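Local coordinates for protein endoglucanase (Mytilus edulis, PDB 1WC2) that catalyses the endohydrolysis of beta-1,4-glucosidic linkages in cellulose and related beta-glucans, and also has expansin activity, at residues F41-G46 and G174-A179; V154-S159 and P168-Y173; S5-R10 and G120-Y125; Q110-Q115 and E128-L133; L93-M98 and T141-N146. One frame throughout, in Å; residues are numbered along the deposited sequence.

Interaction 1 (F41-G46 and G174-A179)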
# COMPACT_ATOMS: atom_id res chain seq x y z
N PHE A 41 9.51 -9.68 -11.30
CA PHE A 41 10.20 -10.89 -10.84
C PHE A 41 9.15 -11.96 -10.53
O PHE A 41 7.94 -11.70 -10.58
CB PHE A 41 11.05 -10.59 -9.59
CG PHE A 41 12.24 -9.71 -9.87
CD1 PHE A 41 12.42 -8.52 -9.18
CD2 PHE A 41 13.18 -10.08 -10.83
CE1 PHE A 41 13.51 -7.74 -9.44
CE2 PHE A 41 14.26 -9.28 -11.08
CZ PHE A 41 14.43 -8.11 -10.40
N GLY A 42 9.61 -13.17 -10.21
CA GLY A 42 8.71 -14.26 -9.89
C GLY A 42 7.97 -14.08 -8.57
O GLY A 42 6.89 -14.64 -8.42
N TRP A 43 8.55 -13.32 -7.64
CA TRP A 43 8.01 -13.18 -6.28
C TRP A 43 6.90 -12.14 -6.11
O TRP A 43 6.13 -12.19 -5.14
CB TRP A 43 9.13 -12.90 -5.25
CG TRP A 43 10.08 -11.74 -5.53
CD1 TRP A 43 11.32 -11.82 -6.11
CD2 TRP A 43 9.90 -10.36 -5.18
NE1 TRP A 43 11.90 -10.58 -6.17
CE2 TRP A 43 11.05 -9.66 -5.62
CE3 TRP A 43 8.87 -9.64 -4.57
CZ2 TRP A 43 11.20 -8.30 -5.44
CZ3 TRP A 43 9.02 -8.28 -4.39
CH2 TRP A 43 10.17 -7.62 -4.85
N ASN A 44 6.77 -11.21 -7.05
CA ASN A 44 5.89 -10.07 -6.80
C ASN A 44 4.41 -10.50 -6.70
O ASN A 44 3.66 -10.00 -5.87
CB ASN A 44 5.95 -8.99 -7.91
CG ASN A 44 7.36 -8.52 -8.27
OD1 ASN A 44 8.27 -9.32 -8.47
ND2 ASN A 44 7.50 -7.21 -8.47
N ALA A 45 3.99 -11.40 -7.59
CA ALA A 45 2.56 -11.70 -7.75
C ALA A 45 1.89 -12.26 -6.50
O ALA A 45 0.71 -12.01 -6.27
CB ALA A 45 2.34 -12.66 -8.93
N GLY A 46 2.65 -13.04 -5.71
CA GLY A 46 2.13 -13.71 -4.54
C GLY A 46 2.53 -13.04 -3.24
O GLY A 46 2.19 -13.55 -2.18
N GLY A 174 16.52 -5.53 -2.85
CA GLY A 174 17.81 -5.33 -3.48
C GLY A 174 17.92 -5.76 -4.94
O GLY A 174 18.81 -5.32 -5.65
N GLN A 175 17.03 -6.65 -5.36
CA GLN A 175 16.89 -7.05 -6.76
C GLN A 175 16.33 -5.95 -7.66
O GLN A 175 16.53 -5.99 -8.88
CB GLN A 175 15.98 -8.26 -6.89
CG GLN A 175 16.48 -9.49 -6.15
CD GLN A 175 15.50 -10.64 -6.20
OE1 GLN A 175 14.64 -10.69 -7.08
NE2 GLN A 175 15.62 -11.57 -5.26
N CYS A 176 15.58 -5.01 -7.08
CA CYS A 176 14.87 -3.98 -7.83
C CYS A 176 15.84 -2.91 -8.30
O CYS A 176 16.77 -2.55 -7.58
CB CYS A 176 13.78 -3.35 -6.96
SG CYS A 176 12.60 -4.58 -6.29
N GLN A 177 15.60 -2.35 -9.48
CA GLN A 177 16.52 -1.36 -10.04
C GLN A 177 16.65 -0.12 -9.15
O GLN A 177 17.72 0.48 -9.08
CB GLN A 177 16.11 -0.97 -11.46
CG GLN A 177 17.14 -0.12 -12.19
CD GLN A 177 16.74 0.15 -13.63
OE1 GLN A 177 15.84 -0.49 -14.16
NE2 GLN A 177 17.41 1.12 -14.26
N CYS A 178 15.56 0.26 -8.48
CA CYS A 178 15.59 1.46 -7.66
C CYS A 178 16.37 1.32 -6.35
O CYS A 178 16.66 2.32 -5.69
CB CYS A 178 14.16 1.96 -7.40
SG CYS A 178 13.32 2.48 -8.92
N ALA A 179 16.74 0.10 -5.98
CA ALA A 179 17.62 -0.11 -4.82
C ALA A 179 19.07 0.35 -5.09
O ALA A 179 19.86 0.47 -4.15
CB ALA A 179 17.61 -1.58 -4.42
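Trp-43 and Phe-41, in the loop that leads into strand 49-53 of the double-psi beta-barrel, receive the amide of Gln-175 from the disulfide-tied C-terminal tail. Trp-43 NE1 donates to Gln-175 OE1 at 2.9 Å. The oxygen lies in the indole plane, whereas the donor nitrogen stands 53° out of the amide plane, above it. The same OE1 sits 3.7 Å above the plane of the Phe-41 ring, over its centre, so one oxygen meets the edge of one aromatic group and the face of another. Glutamine suits the place because its chain runs extended beyond CG (chi2 175°), which carries CD toward the indole while Gln-175 CB rests 3.6 Å from Phe-41 CE1. An alanine in place of Trp-43 would probably leave Gln-175 OE1 without its donor and without the aromatic edge it meets. In the next shell, Asn-44 OD1 lies over one face of the indole, and Asn-44 ND2 donates to the carbonyl of Cys-32, the disulfide partner of Cys-176. Pro-168 and Met-172 also pack on Trp-43. The disulfide sulfur meets the rim of the indole, with Cys-176 SG 4.1 Å from Trp-43 CZ2.

Interaction 2 (V154-S159 and P168-Y173)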
# COMPACT_ATOMS: atom_id res chain seq x y z
N VAL A 154 5.48 2.52 9.74
CA VAL A 154 6.66 2.02 9.05
C VAL A 154 7.36 0.97 9.93
O VAL A 154 7.54 1.18 11.14
CB VAL A 154 7.63 3.17 8.71
CG1 VAL A 154 8.92 2.66 8.07
CG2 VAL A 154 6.95 4.20 7.81
N VAL A 155 7.74 -0.15 9.33
CA VAL A 155 8.42 -1.25 10.02
C VAL A 155 9.58 -1.78 9.17
O VAL A 155 9.67 -1.51 7.97
CB VAL A 155 7.45 -2.41 10.35
CG1 VAL A 155 6.39 -1.96 11.35
CG2 VAL A 155 6.79 -2.96 9.09
N ASN A 156 10.47 -2.54 9.80
CA ASN A 156 11.57 -3.23 9.13
C ASN A 156 11.03 -4.44 8.37
O ASN A 156 10.40 -5.31 8.95
CB ASN A 156 12.60 -3.68 10.18
CG ASN A 156 13.86 -4.24 9.56
OD1 ASN A 156 13.83 -5.20 8.81
ND2 ASN A 156 14.99 -3.63 9.88
N CYS A 157 11.28 -4.48 7.06
CA CYS A 157 10.81 -5.57 6.21
C CYS A 157 11.27 -6.96 6.67
O CYS A 157 10.51 -7.92 6.60
CB CYS A 157 11.31 -5.35 4.78
SG CYS A 157 10.71 -3.85 3.95
N ASP A 158 12.52 -7.06 7.10
CA ASP A 158 13.07 -8.36 7.49
C ASP A 158 12.35 -8.96 8.70
O ASP A 158 12.06 -10.16 8.72
CB ASP A 158 14.56 -8.24 7.79
CG ASP A 158 15.39 -7.98 6.56
OD1 ASP A 158 14.96 -8.37 5.45
OD2 ASP A 158 16.48 -7.37 6.62
N SER A 159 12.05 -8.12 9.68
CA SER A 159 11.36 -8.57 10.89
C SER A 159 10.00 -9.17 10.56
O SER A 159 9.61 -10.20 11.11
CB SER A 159 11.20 -7.42 11.89
OG SER A 159 12.47 -6.89 12.22
N PRO A 168 7.93 -9.23 1.45
CA PRO A 168 9.31 -9.33 0.95
C PRO A 168 10.36 -8.83 1.94
O PRO A 168 10.12 -7.90 2.70
CB PRO A 168 9.29 -8.47 -0.31
CG PRO A 168 7.87 -8.46 -0.73
CD PRO A 168 7.12 -8.37 0.58
N SER A 169 11.53 -9.46 1.90
CA SER A 169 12.69 -9.04 2.67
C SER A 169 13.43 -7.87 2.01
O SER A 169 13.26 -7.57 0.83
CB SER A 169 13.66 -10.21 2.82
OG SER A 169 14.18 -10.54 1.54
N ASN A 170 14.29 -7.22 2.78
CA ASN A 170 15.18 -6.21 2.22
C ASN A 170 16.08 -6.77 1.10
O ASN A 170 16.34 -6.08 0.12
CB ASN A 170 16.01 -5.54 3.31
CG ASN A 170 15.16 -4.69 4.26
OD1 ASN A 170 14.27 -3.95 3.83
ND2 ASN A 170 15.42 -4.81 5.56
N SER A 171 16.54 -8.00 1.26
CA SER A 171 17.32 -8.67 0.22
C SER A 171 16.56 -8.75 -1.10
O SER A 171 17.13 -8.53 -2.17
CB SER A 171 17.70 -10.09 0.67
OG SER A 171 18.30 -10.83 -0.39
N MET A 172 15.28 -9.09 -1.03
CA MET A 172 14.44 -9.12 -2.22
C MET A 172 14.32 -7.75 -2.87
O MET A 172 14.45 -7.63 -4.10
CB MET A 172 13.06 -9.70 -1.89
CG MET A 172 13.15 -11.20 -1.59
SD MET A 172 11.79 -11.89 -0.68
CE MET A 172 10.73 -11.84 -1.77
N TYR A 173 14.12 -6.70 -2.08
CA TYR A 173 14.07 -5.35 -2.64
C TYR A 173 15.40 -4.99 -3.34
O TYR A 173 15.42 -4.24 -4.32
CB TYR A 173 13.67 -4.28 -1.60
CG TYR A 173 13.62 -2.92 -2.26
CD1 TYR A 173 12.68 -2.64 -3.26
CD2 TYR A 173 14.55 -1.94 -1.95
CE1 TYR A 173 12.68 -1.42 -3.91
CE2 TYR A 173 14.54 -0.70 -2.60
CZ TYR A 173 13.60 -0.46 -3.59
OH TYR A 173 13.57 0.72 -4.28
O HOH W 1 13.09 -2.36 5.93
O HOH W 2 17.11 -9.26 3.88
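Asp-158 and Asn-170 join the N-terminal turns of two short capped helices, 157-163 and 170-173. Asp-158 OD1 accepts from Asn-170 N at 3.0 Å, met on its syn side, 33° out of the carboxylate plane. Asp-158 OD2 takes a weak bond from Asn-170 ND2, also 3.0 Å long, with the carboxylate and amide planes 70° apart. A water extends the grip, donating to Asp-158 OD1 and accepting from Ser-171 N, so the carboxylate faces the N-H groups of a helix start, where its negative charge is likely to be favoured. A second water accepts from Cys-157 N and donates to Asn-170 OD1. The N-cap Asn-156 sets CG anti to the backbone N (chi1 -172°), from where OD1 reaches back to accept from Asp-158 N at 2.8 Å. Ser-169 OG accepts from Met-172 N at 3.1 Å in a capping box, and Ser-169 N returns a weak bond to Met-172 SD. Cys-157 CB packs 3.5 Å from Pro-168 O, a buried oxygen with no polar partner. Helix 157-163 follows strand 148-155 closely, after the N-cap; the disulfide from Cys-157 to Cys-72 ties it to strand 72-78, and Met-98 of strand 94-100 touches Cys-157, Pro-168 and Tyr-173.

Interaction 3 (S5-R10 and G120-Y125). With ACT (acetate ion), chain B.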
# COMPACT_ATOMS: atom_id res chain seq x y z
N SER A 5 -11.90 9.29 12.15
CA SER A 5 -12.58 10.59 12.12
C SER A 5 -11.56 11.72 12.12
O SER A 5 -10.39 11.53 12.46
CB SER A 5 -13.54 10.74 13.30
OG SER A 5 -12.86 10.68 14.52
N GLY A 6 -12.03 12.90 11.77
CA GLY A 6 -11.20 14.09 11.70
C GLY A 6 -10.57 14.27 10.32
O GLY A 6 -10.78 13.47 9.41
N ASN A 7 -9.81 15.35 10.19
CA ASN A 7 -9.15 15.71 8.95
C ASN A 7 -7.66 15.94 9.22
O ASN A 7 -7.31 16.91 9.92
CB ASN A 7 -9.78 16.99 8.37
CG ASN A 7 -9.08 17.46 7.11
OD1 ASN A 7 -8.48 16.68 6.38
ND2 ASN A 7 -9.17 18.76 6.85
N PRO A 8 -6.77 15.07 8.74
CA PRO A 8 -7.07 13.79 8.09
C PRO A 8 -7.64 12.78 9.09
O PRO A 8 -7.60 13.00 10.31
CB PRO A 8 -5.70 13.33 7.57
CG PRO A 8 -4.71 14.29 8.03
CD PRO A 8 -5.34 15.32 8.86
N ARG A 9 -8.12 11.66 8.57
CA ARG A 9 -8.78 10.64 9.36
C ARG A 9 -7.79 9.97 10.32
O ARG A 9 -6.71 9.54 9.91
CB ARG A 9 -9.38 9.58 8.43
CG ARG A 9 -10.49 10.03 7.52
CD ARG A 9 -11.87 9.81 8.09
NE ARG A 9 -12.94 10.41 7.28
CZ ARG A 9 -14.22 10.39 7.59
NH1 ARG A 9 -14.64 9.78 8.69
NH2 ARG A 9 -15.11 10.98 6.79
N ARG A 10 -8.18 9.87 11.59
CA ARG A 10 -7.38 9.26 12.65
C ARG A 10 -8.26 8.36 13.51
O ARG A 10 -9.48 8.52 13.56
CB ARG A 10 -6.70 10.34 13.51
CG ARG A 10 -5.66 11.17 12.75
CD ARG A 10 -5.16 12.37 13.53
NE ARG A 10 -4.44 12.01 14.75
CZ ARG A 10 -3.17 11.63 14.79
NH1 ARG A 10 -2.46 11.50 13.68
NH2 ARG A 10 -2.61 11.36 15.96
N GLY A 120 -0.58 15.01 6.08
CA GLY A 120 -1.52 16.06 6.42
C GLY A 120 -2.59 16.36 5.39
O GLY A 120 -3.47 17.18 5.65
N GLY A 121 -2.50 15.74 4.21
CA GLY A 121 -3.52 15.88 3.18
C GLY A 121 -4.63 14.85 3.29
O GLY A 121 -4.73 14.16 4.29
N HIS A 122 -5.45 14.74 2.25
CA HIS A 122 -6.59 13.84 2.30
C HIS A 122 -7.00 13.43 0.89
O HIS A 122 -6.95 14.24 -0.05
CB HIS A 122 -7.78 14.50 3.04
CG HIS A 122 -8.20 15.80 2.41
ND1 HIS A 122 -7.59 17.00 2.69
CD2 HIS A 122 -9.09 16.06 1.42
CE1 HIS A 122 -8.10 17.95 1.93
NE2 HIS A 122 -9.03 17.40 1.16
N ASN A 123 -7.42 12.18 0.74
CA ASN A 123 -8.20 11.78 -0.43
C ASN A 123 -9.68 12.17 -0.24
O ASN A 123 -10.02 12.83 0.73
CB ASN A 123 -7.97 10.31 -0.81
CG ASN A 123 -8.44 9.31 0.25
OD1 ASN A 123 -9.27 9.62 1.11
ND2 ASN A 123 -7.91 8.09 0.15
N LYS A 124 -10.56 11.78 -1.16
CA LYS A 124 -11.95 12.23 -1.09
C LYS A 124 -12.73 11.62 0.08
O LYS A 124 -13.80 12.11 0.42
CB LYS A 124 -12.67 12.00 -2.42
CG LYS A 124 -12.11 12.81 -3.57
CD LYS A 124 -13.02 12.82 -4.78
CE LYS A 124 -12.33 13.41 -6.01
NZ LYS A 124 -13.12 13.29 -7.26
N TYR A 125 -12.17 10.60 0.72
CA TYR A 125 -12.75 9.97 1.89
C TYR A 125 -12.05 10.38 3.20
O TYR A 125 -12.41 9.88 4.27
CB TYR A 125 -12.76 8.46 1.70
CG TYR A 125 -13.70 8.01 0.59
CD1 TYR A 125 -13.21 7.62 -0.63
CD2 TYR A 125 -15.09 7.99 0.77
CE1 TYR A 125 -14.07 7.20 -1.65
CE2 TYR A 125 -15.96 7.56 -0.25
CZ TYR A 125 -15.44 7.16 -1.43
OH TYR A 125 -16.29 6.74 -2.44
C ACT B . -5.43 12.75 18.11
O ACT B . -6.10 12.66 17.05
OXT ACT B . -4.34 12.15 18.18
CH3 ACT B . -5.91 13.58 19.27
O HOH W 3 -6.12 17.55 5.00
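Asn-7 OD1, Gly-120 O and, in the conformer described, His-122 ND1 all grip one water, which bridges the two loops. The water donates to Asn-7 OD1 at 2.9 Å and to Gly-120 O at 2.8 Å. It lies in the plane of the imidazole, at the ND1 edge. The Asn-7 amide is turned 79° from that ring, and its CG stands anti to the backbone N (chi1 177°), which carries it toward the second loop. Beside the water the Pro-8 ring packs on two backbone carbonyl oxygens: Pro-8, which follows a cis peptide bond, sets its CB 3.5 Å from Gly-121 O, a buried oxygen with no polar partner in the model. Pro-8 CG lies in van der Waals contact with Gly-120 O at 3.9 Å. Together these residues join the loop before strand 10-11 to the loop before strand 129-134, on the surface of the double-psi barrel. The first loop is closed by paired backbone bonds between Ser-5 and Arg-10. Gly-6 has backbone angles that call for glycine, and the positive phi of Gly-120 favours it too. In the second loop an Asx turn forms where Asn-123 OD1 accepts from Tyr-125 N at 3.1 Å. Tyr-125 O receives a weak bond from Arg-9 NE, 3.1 Å long, and a hydrogen bond from Gln-2 NE2. Arg-9 NH1 donates to Cys-4 O. Arg-10 holds an acetate, probably from the crystallisation liquor, by two bonds at the guanidinium edge: NE to acetate O and NH2 to acetate OXT.

Interaction 4 (Q110-Q115 and E128-L133)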
# COMPACT_ATOMS: atom_id res chain seq x y z
N GLN A 110 -8.54 8.99 -8.95
CA GLN A 110 -8.75 10.37 -8.55
C GLN A 110 -9.46 10.56 -7.20
O GLN A 110 -9.36 11.64 -6.60
CB GLN A 110 -9.49 11.13 -9.66
CG GLN A 110 -10.97 10.80 -9.84
CD GLN A 110 -11.25 9.53 -10.63
OE1 GLN A 110 -10.36 8.85 -11.10
NE2 GLN A 110 -12.54 9.22 -10.77
N ASP A 111 -10.19 9.55 -6.74
CA ASP A 111 -10.89 9.66 -5.46
C ASP A 111 -10.03 9.18 -4.27
O ASP A 111 -10.37 9.49 -3.13
CB ASP A 111 -12.19 8.85 -5.49
CG ASP A 111 -13.09 9.16 -6.70
OD1 ASP A 111 -13.20 10.33 -7.10
OD2 ASP A 111 -13.71 8.25 -7.27
N TRP A 112 -8.97 8.42 -4.56
CA TRP A 112 -8.21 7.69 -3.55
C TRP A 112 -6.75 8.14 -3.36
O TRP A 112 -6.21 8.04 -2.25
CB TRP A 112 -8.20 6.19 -3.87
CG TRP A 112 -9.56 5.56 -3.91
CD1 TRP A 112 -10.28 5.25 -5.03
CD2 TRP A 112 -10.36 5.13 -2.79
NE1 TRP A 112 -11.48 4.68 -4.67
CE2 TRP A 112 -11.55 4.58 -3.31
CE3 TRP A 112 -10.19 5.16 -1.40
CZ2 TRP A 112 -12.57 4.06 -2.48
CZ3 TRP A 112 -11.19 4.64 -0.59
CH2 TRP A 112 -12.38 4.11 -1.14
N CYS A 113 -6.09 8.58 -4.43
CA CYS A 113 -4.64 8.82 -4.43
C CYS A 113 -4.30 10.29 -4.68
O CYS A 113 -3.16 10.63 -5.05
CB CYS A 113 -3.96 7.90 -5.45
SG CYS A 113 -4.13 6.18 -4.90
N ASN A 114 -5.27 11.15 -4.39
CA ASN A 114 -5.22 12.58 -4.70
C ASN A 114 -4.81 13.49 -3.53
O ASN A 114 -5.06 14.69 -3.57
CB ASN A 114 -6.59 13.03 -5.27
CG ASN A 114 -7.71 12.92 -4.24
OD1 ASN A 114 -7.89 11.87 -3.60
ND2 ASN A 114 -8.48 14.00 -4.10
N GLN A 115 -4.16 12.95 -2.50
CA GLN A 115 -3.63 13.78 -1.42
C GLN A 115 -2.69 14.83 -2.01
O GLN A 115 -1.86 14.52 -2.84
CB GLN A 115 -2.86 12.94 -0.40
CG GLN A 115 -3.66 11.87 0.35
CD GLN A 115 -3.87 10.55 -0.41
OE1 GLN A 115 -3.44 10.39 -1.56
NE2 GLN A 115 -4.53 9.60 0.26
N GLU A 128 -5.02 10.46 4.82
CA GLU A 128 -3.74 11.08 4.41
C GLU A 128 -2.84 10.12 3.63
O GLU A 128 -1.87 10.60 3.03
CB GLU A 128 -2.99 11.78 5.57
CG GLU A 128 -2.39 10.88 6.63
CD GLU A 128 -1.59 11.65 7.69
OE1 GLU A 128 -1.18 12.81 7.48
OE2 GLU A 128 -1.37 11.12 8.79
N LEU A 129 -3.13 8.81 3.64
CA LEU A 129 -2.38 7.80 2.87
C LEU A 129 -3.39 6.81 2.28
O LEU A 129 -4.39 6.47 2.93
CB LEU A 129 -1.40 7.05 3.79
CG LEU A 129 -0.62 5.88 3.16
CD1 LEU A 129 0.28 6.36 2.02
CD2 LEU A 129 0.20 5.16 4.23
N HIS A 130 -3.11 6.36 1.05
CA HIS A 130 -3.86 5.27 0.43
C HIS A 130 -2.89 4.24 -0.14
O HIS A 130 -1.90 4.62 -0.77
CB HIS A 130 -4.78 5.77 -0.68
CG HIS A 130 -5.62 4.71 -1.29
ND1 HIS A 130 -6.82 4.32 -0.73
CD2 HIS A 130 -5.41 3.90 -2.36
CE1 HIS A 130 -7.31 3.32 -1.45
NE2 HIS A 130 -6.48 3.05 -2.44
N LEU A 131 -3.18 2.95 0.08
CA LEU A 131 -2.40 1.87 -0.54
C LEU A 131 -3.32 0.98 -1.38
O LEU A 131 -4.35 0.50 -0.90
CB LEU A 131 -1.72 1.01 0.53
CG LEU A 131 -0.65 1.68 1.40
CD1 LEU A 131 -0.04 0.63 2.32
CD2 LEU A 131 0.46 2.36 0.60
N ASP A 132 -2.94 0.78 -2.64
CA ASP A 132 -3.54 -0.27 -3.46
C ASP A 132 -2.77 -1.54 -3.13
O ASP A 132 -1.54 -1.56 -3.18
CB ASP A 132 -3.48 0.02 -4.97
CG ASP A 132 -4.51 1.05 -5.47
OD1 ASP A 132 -5.43 1.45 -4.73
OD2 ASP A 132 -4.44 1.50 -6.64
N LEU A 133 -3.48 -2.59 -2.73
CA LEU A 133 -2.87 -3.84 -2.29
C LEU A 133 -2.97 -4.91 -3.38
O LEU A 133 -4.07 -5.25 -3.82
CB LEU A 133 -3.56 -4.36 -1.01
CG LEU A 133 -3.75 -3.35 0.14
CD1 LEU A 133 -4.48 -3.99 1.31
CD2 LEU A 133 -2.42 -2.78 0.56
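Trp-112 and His-130 make the main aromatic contact between loop 110-115 and strand 129-134 of the double-psi barrel. Trp-112 CB lies 3.7 Å from the centroid of the imidazole, only 2° off its normal, a CH-pi contact over the face. The indole follows at a slant: its five-membered ring and the imidazole are inclined at 39°, and Trp-112 CE3 comes within 3.4 Å of His-130 CE1. The rings of Trp-112 and Tyr-125 also meet, with planes about 30° apart. Cys-113 adds an oblique sulfur contact, with SG 3.6 Å from His-130 CD2; its disulfide to Cys-103 fixes the sulfur. By van der Waals packing the Gln-115 chain lies on the strand backbone, its CG 3.5 Å from Glu-128 O. Among polar interactions, Gln-115 NE2 bonds to Tyr-127 O and more weakly to Trp-112 O. His-130 NE2 donates to Asp-132 OD1, in the imidazole plane, at 3.0 Å in the conformers described (both residues have a second one), and ND1 is bonded to Ser-18 OG. An alanine at Trp-112 would keep CB over the imidazole, but losing the indole would probably open a gap beside His-130 CE1 and leave the Tyr-125 ring without its aromatic neighbour. Histidine suits this place because both ring nitrogens are used while one face is packed. It is well placed to orient the carboxylate of Asp-132, by similarity the proton donor, consistent with a second-shell role.

Interaction 5 (L93-M98 and T141-N146)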
# COMPACT_ATOMS: atom_id res chain seq x y z
N LEU A 93 -6.56 -7.19 12.99
CA LEU A 93 -5.77 -8.02 12.08
C LEU A 93 -4.67 -7.17 11.48
O LEU A 93 -4.86 -5.97 11.24
CB LEU A 93 -6.64 -8.59 10.96
CG LEU A 93 -7.82 -9.47 11.39
CD1 LEU A 93 -8.61 -9.88 10.17
CD2 LEU A 93 -7.34 -10.69 12.13
N SER A 94 -3.52 -7.77 11.21
CA SER A 94 -2.41 -7.00 10.67
C SER A 94 -1.45 -7.79 9.79
O SER A 94 -1.06 -8.92 10.13
CB SER A 94 -1.60 -6.35 11.80
OG SER A 94 -0.85 -7.31 12.51
N LYS A 95 -1.04 -7.16 8.70
CA LYS A 95 -0.01 -7.68 7.81
C LYS A 95 0.84 -6.49 7.33
O LYS A 95 0.40 -5.34 7.39
CB LYS A 95 -0.62 -8.38 6.58
CG LYS A 95 -1.32 -9.72 6.86
CD LYS A 95 -0.39 -10.79 7.39
CE LYS A 95 -1.08 -12.14 7.51
NZ LYS A 95 -0.23 -13.15 8.20
N THR A 96 2.03 -6.80 6.84
CA THR A 96 2.98 -5.80 6.36
C THR A 96 3.17 -5.90 4.84
O THR A 96 3.36 -7.01 4.30
CB THR A 96 4.31 -5.96 7.10
OG1 THR A 96 4.14 -5.63 8.49
CG2 THR A 96 5.39 -5.01 6.58
N PHE A 97 3.15 -4.75 4.18
CA PHE A 97 3.22 -4.64 2.73
C PHE A 97 4.44 -3.82 2.33
O PHE A 97 4.68 -2.75 2.88
CB PHE A 97 1.94 -3.97 2.18
CG PHE A 97 0.69 -4.75 2.48
CD1 PHE A 97 0.09 -4.67 3.73
CD2 PHE A 97 0.11 -5.58 1.53
CE1 PHE A 97 -1.04 -5.41 4.04
CE2 PHE A 97 -1.03 -6.32 1.83
CZ PHE A 97 -1.61 -6.23 3.08
N MET A 98 5.20 -4.30 1.36
CA MET A 98 6.29 -3.52 0.77
C MET A 98 5.76 -2.65 -0.37
O MET A 98 5.07 -3.16 -1.27
CB MET A 98 7.39 -4.43 0.23
CG MET A 98 8.55 -3.64 -0.41
SD MET A 98 9.90 -4.70 -1.01
CE MET A 98 10.71 -5.11 0.58
N THR A 141 -7.85 -10.80 -0.10
CA THR A 141 -9.24 -11.23 0.12
C THR A 141 -9.34 -12.62 0.76
O THR A 141 -10.33 -12.91 1.41
CB THR A 141 -10.07 -11.20 -1.16
OG1 THR A 141 -9.32 -11.78 -2.24
CG2 THR A 141 -10.40 -9.77 -1.58
N GLY A 142 -8.31 -13.46 0.62
CA GLY A 142 -8.28 -14.76 1.28
C GLY A 142 -8.31 -14.64 2.80
O GLY A 142 -8.76 -15.58 3.49
N MET A 143 -7.83 -13.51 3.33
CA MET A 143 -7.89 -13.20 4.76
C MET A 143 -9.19 -12.52 5.19
O MET A 143 -9.33 -12.11 6.33
CB MET A 143 -6.77 -12.23 5.15
CG MET A 143 -5.39 -12.67 4.83
SD MET A 143 -4.13 -11.58 5.55
CE MET A 143 -4.29 -10.08 4.57
N GLY A 144 -10.14 -12.37 4.27
CA GLY A 144 -11.36 -11.65 4.57
C GLY A 144 -11.20 -10.13 4.55
O GLY A 144 -12.08 -9.42 5.02
N TRP A 145 -10.09 -9.64 4.00
CA TRP A 145 -9.88 -8.19 3.88
C TRP A 145 -10.45 -7.68 2.54
O TRP A 145 -9.84 -7.85 1.47
CB TRP A 145 -8.39 -7.85 3.90
CG TRP A 145 -7.63 -8.00 5.20
CD1 TRP A 145 -7.83 -8.91 6.22
CD2 TRP A 145 -6.45 -7.26 5.56
NE1 TRP A 145 -6.88 -8.73 7.20
CE2 TRP A 145 -6.01 -7.73 6.82
CE3 TRP A 145 -5.73 -6.21 4.95
CZ2 TRP A 145 -4.89 -7.20 7.46
CZ3 TRP A 145 -4.62 -5.69 5.59
CH2 TRP A 145 -4.21 -6.18 6.84
N ASN A 146 -11.63 -7.06 2.62
CA ASN A 146 -12.28 -6.39 1.48
C ASN A 146 -12.11 -4.88 1.67
O ASN A 146 -12.96 -4.23 2.28
CB ASN A 146 -13.76 -6.80 1.40
CG ASN A 146 -14.55 -6.10 0.29
OD1 ASN A 146 -15.80 -6.22 0.23
ND2 ASN A 146 -13.87 -5.41 -0.59
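Leu-93 and Trp-145 bring the two backbones no nearer than 9.2 Å between their CA atoms, so strand 94-100 of the double-psi barrel and the loop before strand 148-155 meet through long side chains. Trp-145 spans the gap and lies alongside the strand. At its pyrrole end Leu-93 CD1 is 3.6 Å from Trp-145 NE1. Farther on, the rim of the six-membered ring runs beside the backbone, with Trp-145 CH2 3.8 Å from Lys-95 N. Trp-145 CZ3 then reaches the edge of Phe-97, near the plane of that ring, at 3.9 Å from Phe-97 CE1. A broad, rigid indole suits a place where it must reach Leu-93, just before the strand, and Lys-95 and Phe-97 on it. Phe-97 in turn meets the ring of Phe-48, and Val-140 touches both Phe-97 and Trp-145. Met-143 covers one face of the indole. Its chain bends at the sulfur (chi3 -71°), setting CE 3.6 Å above the ring plane of Trp-145, over its centre. Between these two residues Gly-144 takes a positive phi at which a side chain would jam against the preceding carbonyl oxygen. Lys-95 bends at chi2 (-63°), and its ammonium goes on to a salt bridge with Asp-164. The aliphatic part of Lys-95 packs on the thioether, with Lys-95 CG 3.6 Å and Lys-95 CE 3.7 Å from Met-143 SD.

The five contacts are spread over one domain built on a curled mixed sheet, the double-psi barrel; segments of 2, 4 and 5 lie on its strands. Interactions 3 and 4 are neighbours, with centres 11 Å apart, and share the loop leading to strand 129-134, which carries the probable proton donor. Interactions 1 and 2, centres 12 Å apart, touch each other: one ties the tail to loop 41-46, the other joins two helix starts. Centres of 1 and 3 are 31 Å apart. Interaction 5 touches 2 through Met-98 and 4 through Phe-97 and Leu-133. Along the chain, interaction 1 encloses 2, 4 and 5 but crosses 3, so segments distant in sequence are brought together at several places around the barrel.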